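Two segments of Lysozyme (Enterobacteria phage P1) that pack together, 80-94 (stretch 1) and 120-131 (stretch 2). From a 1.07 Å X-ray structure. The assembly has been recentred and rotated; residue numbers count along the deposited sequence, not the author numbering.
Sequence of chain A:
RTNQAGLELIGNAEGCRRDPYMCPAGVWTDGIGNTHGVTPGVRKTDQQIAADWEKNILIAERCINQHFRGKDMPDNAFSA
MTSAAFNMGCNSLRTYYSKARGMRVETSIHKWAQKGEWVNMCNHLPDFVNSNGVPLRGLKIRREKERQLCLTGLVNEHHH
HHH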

# COMPACT_ATOMS: atom_id res chain seq x y z
N ALA A 80 -1.62 9.01 0.52
CA ALA A 80 -2.05 7.84 1.28
C ALA A 80 -2.04 6.60 0.43
O ALA A 80 -1.58 5.52 0.87
CB ALA A 80 -3.40 8.09 1.88
N MET A 81 -2.54 6.71 -0.80
CA MET A 81 -2.60 5.55 -1.68
C MET A 81 -1.20 5.10 -2.10
O MET A 81 -0.92 3.90 -2.23
CB MET A 81 -3.45 5.88 -2.92
CG MET A 81 -4.94 6.00 -2.58
SD MET A 81 -5.69 4.44 -2.02
CE MET A 81 -5.63 3.46 -3.54
N THR A 82 -0.29 6.04 -2.30
CA THR A 82 1.09 5.72 -2.62
C THR A 82 1.71 4.96 -1.47
O THR A 82 2.41 3.96 -1.67
CB THR A 82 1.90 6.99 -2.92
OG1 THR A 82 1.45 7.56 -4.17
CG2 THR A 82 3.40 6.67 -3.08
N SER A 83 1.51 5.41 -0.25
CA SER A 83 1.99 4.70 0.94
C SER A 83 1.48 3.27 0.94
O SER A 83 2.27 2.34 1.16
CB SER A 83 1.51 5.45 2.18
OG SER A 83 1.78 4.71 3.38
N ALA A 84 0.19 3.05 0.69
CA ALA A 84 -0.37 1.71 0.68
C ALA A 84 0.27 0.88 -0.42
O ALA A 84 0.61 -0.31 -0.20
CB ALA A 84 -1.88 1.77 0.51
N ALA A 85 0.45 1.44 -1.60
CA ALA A 85 1.05 0.72 -2.71
C ALA A 85 2.52 0.38 -2.41
O ALA A 85 3.00 -0.68 -2.78
CB ALA A 85 0.93 1.50 -3.99
N PHE A 86 3.24 1.27 -1.76
CA PHE A 86 4.62 1.02 -1.37
C PHE A 86 4.68 -0.18 -0.45
O PHE A 86 5.54 -1.06 -0.57
CB PHE A 86 5.20 2.25 -0.70
CG PHE A 86 6.60 2.09 -0.21
CD1 PHE A 86 6.87 1.67 1.06
CD2 PHE A 86 7.68 2.39 -1.06
CE1 PHE A 86 8.16 1.52 1.52
CE2 PHE A 86 8.99 2.28 -0.59
CZ PHE A 86 9.21 1.83 0.72
N ASN A 87 3.78 -0.23 0.52
CA ASN A 87 3.82 -1.23 1.58
C ASN A 87 3.27 -2.56 1.11
O ASN A 87 3.77 -3.61 1.55
CB ASN A 87 3.00 -0.67 2.76
CG ASN A 87 3.19 -1.30 4.08
OD1 ASN A 87 2.21 -1.27 4.88
ND2 ASN A 87 4.47 -1.69 4.45
N MET A 88 2.24 -2.55 0.26
CA MET A 88 1.48 -3.75 -0.10
C MET A 88 1.68 -4.21 -1.52
O MET A 88 1.42 -5.39 -1.80
CB MET A 88 -0.01 -3.51 0.12
CG MET A 88 -0.35 -3.07 1.55
SD MET A 88 0.28 -4.16 2.84
CE MET A 88 -1.02 -5.43 2.78
N GLY A 89 2.16 -3.37 -2.40
CA GLY A 89 2.32 -3.70 -3.81
C GLY A 89 1.09 -3.38 -4.61
O GLY A 89 -0.06 -3.43 -4.12
N CYS A 90 1.32 -3.07 -5.87
CA CYS A 90 0.21 -2.66 -6.75
C CYS A 90 -0.79 -3.77 -6.99
O CYS A 90 -2.02 -3.56 -6.89
CB CYS A 90 0.74 -2.15 -8.08
SG CYS A 90 -0.40 -1.07 -8.97
N ASN A 91 -0.30 -4.98 -7.28
CA ASN A 91 -1.21 -6.05 -7.60
C ASN A 91 -2.17 -6.30 -6.46
O ASN A 91 -3.35 -6.55 -6.70
CB ASN A 91 -0.46 -7.35 -7.93
CG ASN A 91 0.24 -7.31 -9.29
OD1 ASN A 91 -0.13 -6.56 -10.20
ND2 ASN A 91 1.27 -8.14 -9.44
N SER A 92 -1.68 -6.26 -5.21
CA SER A 92 -2.53 -6.49 -4.06
C SER A 92 -3.63 -5.46 -3.90
O SER A 92 -4.66 -5.79 -3.31
CB SER A 92 -1.70 -6.56 -2.77
OG SER A 92 -0.89 -7.73 -2.75
N LEU A 93 -3.43 -4.24 -4.38
CA LEU A 93 -4.45 -3.22 -4.29
C LEU A 93 -5.45 -3.29 -5.43
O LEU A 93 -6.53 -2.70 -5.33
CB LEU A 93 -3.83 -1.84 -4.24
CG LEU A 93 -3.00 -1.52 -3.04
CD1 LEU A 93 -2.47 -0.09 -3.09
CD2 LEU A 93 -3.77 -1.79 -1.75
N ARG A 94 -5.09 -3.99 -6.51
CA ARG A 94 -5.92 -4.08 -7.73
C ARG A 94 -6.93 -5.22 -7.70
O ARG A 94 -8.07 -5.08 -8.17
CB ARG A 94 -5.04 -4.16 -8.96
CG ARG A 94 -4.25 -2.91 -9.25
CD ARG A 94 -3.29 -3.04 -10.39
NE ARG A 94 -4.05 -3.17 -11.65
CZ ARG A 94 -3.50 -3.40 -12.83
NH1 ARG A 94 -2.21 -3.58 -12.92
NH2 ARG A 94 -4.26 -3.48 -13.92
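Stretch 2 120-131: NMCNHLPDFVNS

Stretch 2 follows helix 80-88 of stretch 1 in the same sense, as the CA register shows: Met81 CA lies 8.1 Å from Cys122 CA and Ala84 CA 7.7 Å from Leu125 CA. Beyond Met88 stretch 1 turns at Gly89, which has positive phi, and helix 90-94 heads back to bring Leu93 to Phe128, their CA atoms 7.8 Å apart. No hydrogen bond crosses between the stretches; the 454 Å² of surface buried, summed over both sides, is held mainly by apolar side chains.

Stretch 2 opens as the last part of a helix that begins earlier in the chain. Asn120 stays clear of stretch 1, but Met121 points its CA-to-CB bond toward it. With chi1 and chi2 both t and chi3 p, its side chain extends until CE lies 3.6 Å from Met81 CG. Met81 answers with three m rotamers: its CA-to-CB bond runs sideways, yet the end of the side chain comes nearer. Cys122 follows without a contact.

The backbone then turns. His124 N donates to Met121 O at 2.9 Å and Leu125 N to Cys122 O at 3.1 Å, i to i-3 bonds tighter than an alpha-helical turn. His124, just before the 3-10 segment 125-127, donates from ND1 to Asp127 OD2 at 2.6 Å with an N-H...acceptor angle of 159°. This bond lies away from the interface and ties the turn to itself.

Leu125 (chi1 m, chi2 t) is the residue of this turn that meets stretch 1. Its CD2 approaches Ala84 CB at 3.6 Å and Met81 SD at 4.0 Å, while its CD1 is 4.5 Å from Ala80 CB. Ala80, Met81 and Ala84 span little more than one turn of helix 80-88; both alanines point toward stretch 2, and Ala84 is the one in close contact.

After Pro126 and Asp127, which make no contact, Phe128 N closes the turn on Leu125 O at 3.2 Å. Phe128, at phi/psi -120/78, has the largest covered area of either stretch, 90 Å². Leu93 CD2 sits 3.8 Å from the centroid of its ring, 10° off the ring normal, which identifies a CH-pi contact over one face. Ser92 O also approaches the ring, 3.2 Å from Phe128 CE2, at an oblique angle.

Val129 directs its CA-to-CB bond away. On either side of it in sequence, Met88 CE meets carbonyl oxygens, 3.7 Å from Phe128 O and 3.5 Å from Asn130 O, so the methionine methyl packs against backbone as the chain enters strand 130-131.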

# COMPACT_ATOMS: atom_id res chain seq x y z
N ASN A 120 -14.89 7.02 -0.63
CA ASN A 120 -15.16 5.60 -0.56
C ASN A 120 -13.86 4.78 -0.71
O ASN A 120 -13.66 3.75 -0.04
CB ASN A 120 -16.16 5.16 -1.62
CG ASN A 120 -17.53 5.77 -1.44
OD1 ASN A 120 -17.88 6.20 -0.32
ND2 ASN A 120 -18.36 5.71 -2.51
N MET A 121 -13.01 5.22 -1.63
CA MET A 121 -11.69 4.62 -1.83
C MET A 121 -10.91 4.61 -0.50
O MET A 121 -10.41 3.57 -0.03
CB MET A 121 -10.96 5.34 -2.93
CG MET A 121 -9.56 4.80 -3.19
SD MET A 121 -8.58 5.94 -4.21
CE MET A 121 -8.27 7.29 -3.03
N CYS A 122 -10.76 5.77 0.10
CA CYS A 122 -10.05 5.92 1.36
C CYS A 122 -10.59 4.99 2.41
O CYS A 122 -9.81 4.39 3.22
CB CYS A 122 -10.19 7.36 1.88
SG CYS A 122 -9.47 8.69 0.87
N ASN A 123 -11.91 4.89 2.47
CA ASN A 123 -12.54 4.06 3.48
C ASN A 123 -12.31 2.57 3.29
O ASN A 123 -12.58 1.80 4.21
CB ASN A 123 -14.01 4.39 3.59
CG ASN A 123 -14.24 5.68 4.34
OD1 ASN A 123 -13.45 6.08 5.17
ND2 ASN A 123 -15.34 6.35 4.02
N HIS A 124 -11.79 2.16 2.15
CA HIS A 124 -11.39 0.78 1.92
C HIS A 124 -9.93 0.49 2.17
O HIS A 124 -9.50 -0.66 1.98
CB HIS A 124 -11.83 0.32 0.55
CG HIS A 124 -13.29 0.01 0.50
ND1 HIS A 124 -13.79 -1.24 0.86
CD2 HIS A 124 -14.37 0.78 0.23
CE1 HIS A 124 -15.11 -1.22 0.77
NE2 HIS A 124 -15.48 -0.01 0.41
N LEU A 125 -9.13 1.48 2.56
CA LEU A 125 -7.73 1.20 2.89
C LEU A 125 -7.64 0.09 3.93
O LEU A 125 -6.76 -0.78 3.80
CB LEU A 125 -7.01 2.51 3.31
CG LEU A 125 -6.53 3.29 2.07
CD1 LEU A 125 -6.23 4.70 2.45
CD2 LEU A 125 -5.27 2.65 1.50
N PRO A 126 -8.46 0.08 4.99
CA PRO A 126 -8.35 -1.01 5.97
C PRO A 126 -8.79 -2.36 5.46
O PRO A 126 -8.78 -3.34 6.27
CB PRO A 126 -9.18 -0.50 7.18
CG PRO A 126 -9.18 1.00 6.95
CD PRO A 126 -9.35 1.17 5.47
N ASP A 127 -9.06 -2.55 4.19
CA ASP A 127 -9.30 -3.87 3.61
C ASP A 127 -7.99 -4.62 3.39
O ASP A 127 -8.03 -5.81 2.98
CB ASP A 127 -9.99 -3.82 2.24
CG ASP A 127 -11.38 -3.27 2.29
OD1 ASP A 127 -11.93 -3.15 3.43
OD2 ASP A 127 -11.94 -3.08 1.22
N PHE A 128 -6.84 -3.97 3.60
CA PHE A 128 -5.55 -4.60 3.27
C PHE A 128 -4.66 -4.72 4.48
O PHE A 128 -3.77 -3.91 4.69
CB PHE A 128 -4.86 -3.81 2.13
CG PHE A 128 -5.73 -3.70 0.92
CD1 PHE A 128 -6.64 -2.64 0.80
CD2 PHE A 128 -5.79 -4.72 -0.02
CE1 PHE A 128 -7.55 -2.65 -0.25
CE2 PHE A 128 -6.66 -4.71 -1.04
CZ PHE A 128 -7.55 -3.68 -1.14
N VAL A 129 -4.94 -5.71 5.31
CA VAL A 129 -4.27 -5.86 6.58
C VAL A 129 -3.65 -7.23 6.76
O VAL A 129 -3.22 -7.57 7.88
CB VAL A 129 -5.23 -5.51 7.77
CG1 VAL A 129 -5.67 -4.08 7.65
CG2 VAL A 129 -6.41 -6.48 7.82
N ASN A 130 -3.51 -7.97 5.66
CA ASN A 130 -2.98 -9.34 5.69
C ASN A 130 -1.60 -9.42 5.06
O ASN A 130 -1.29 -8.68 4.12
CB ASN A 130 -3.87 -10.27 4.88
CG ASN A 130 -5.17 -10.63 5.55
OD1 ASN A 130 -5.45 -10.23 6.67
ND2 ASN A 130 -6.00 -11.37 4.81
N SER A 131 -0.79 -10.33 5.58
CA SER A 131 0.44 -10.73 4.89
C SER A 131 0.45 -12.22 4.79
O SER A 131 0.31 -12.88 5.80
CB SER A 131 1.68 -10.27 5.64
OG SER A 131 2.89 -10.72 4.98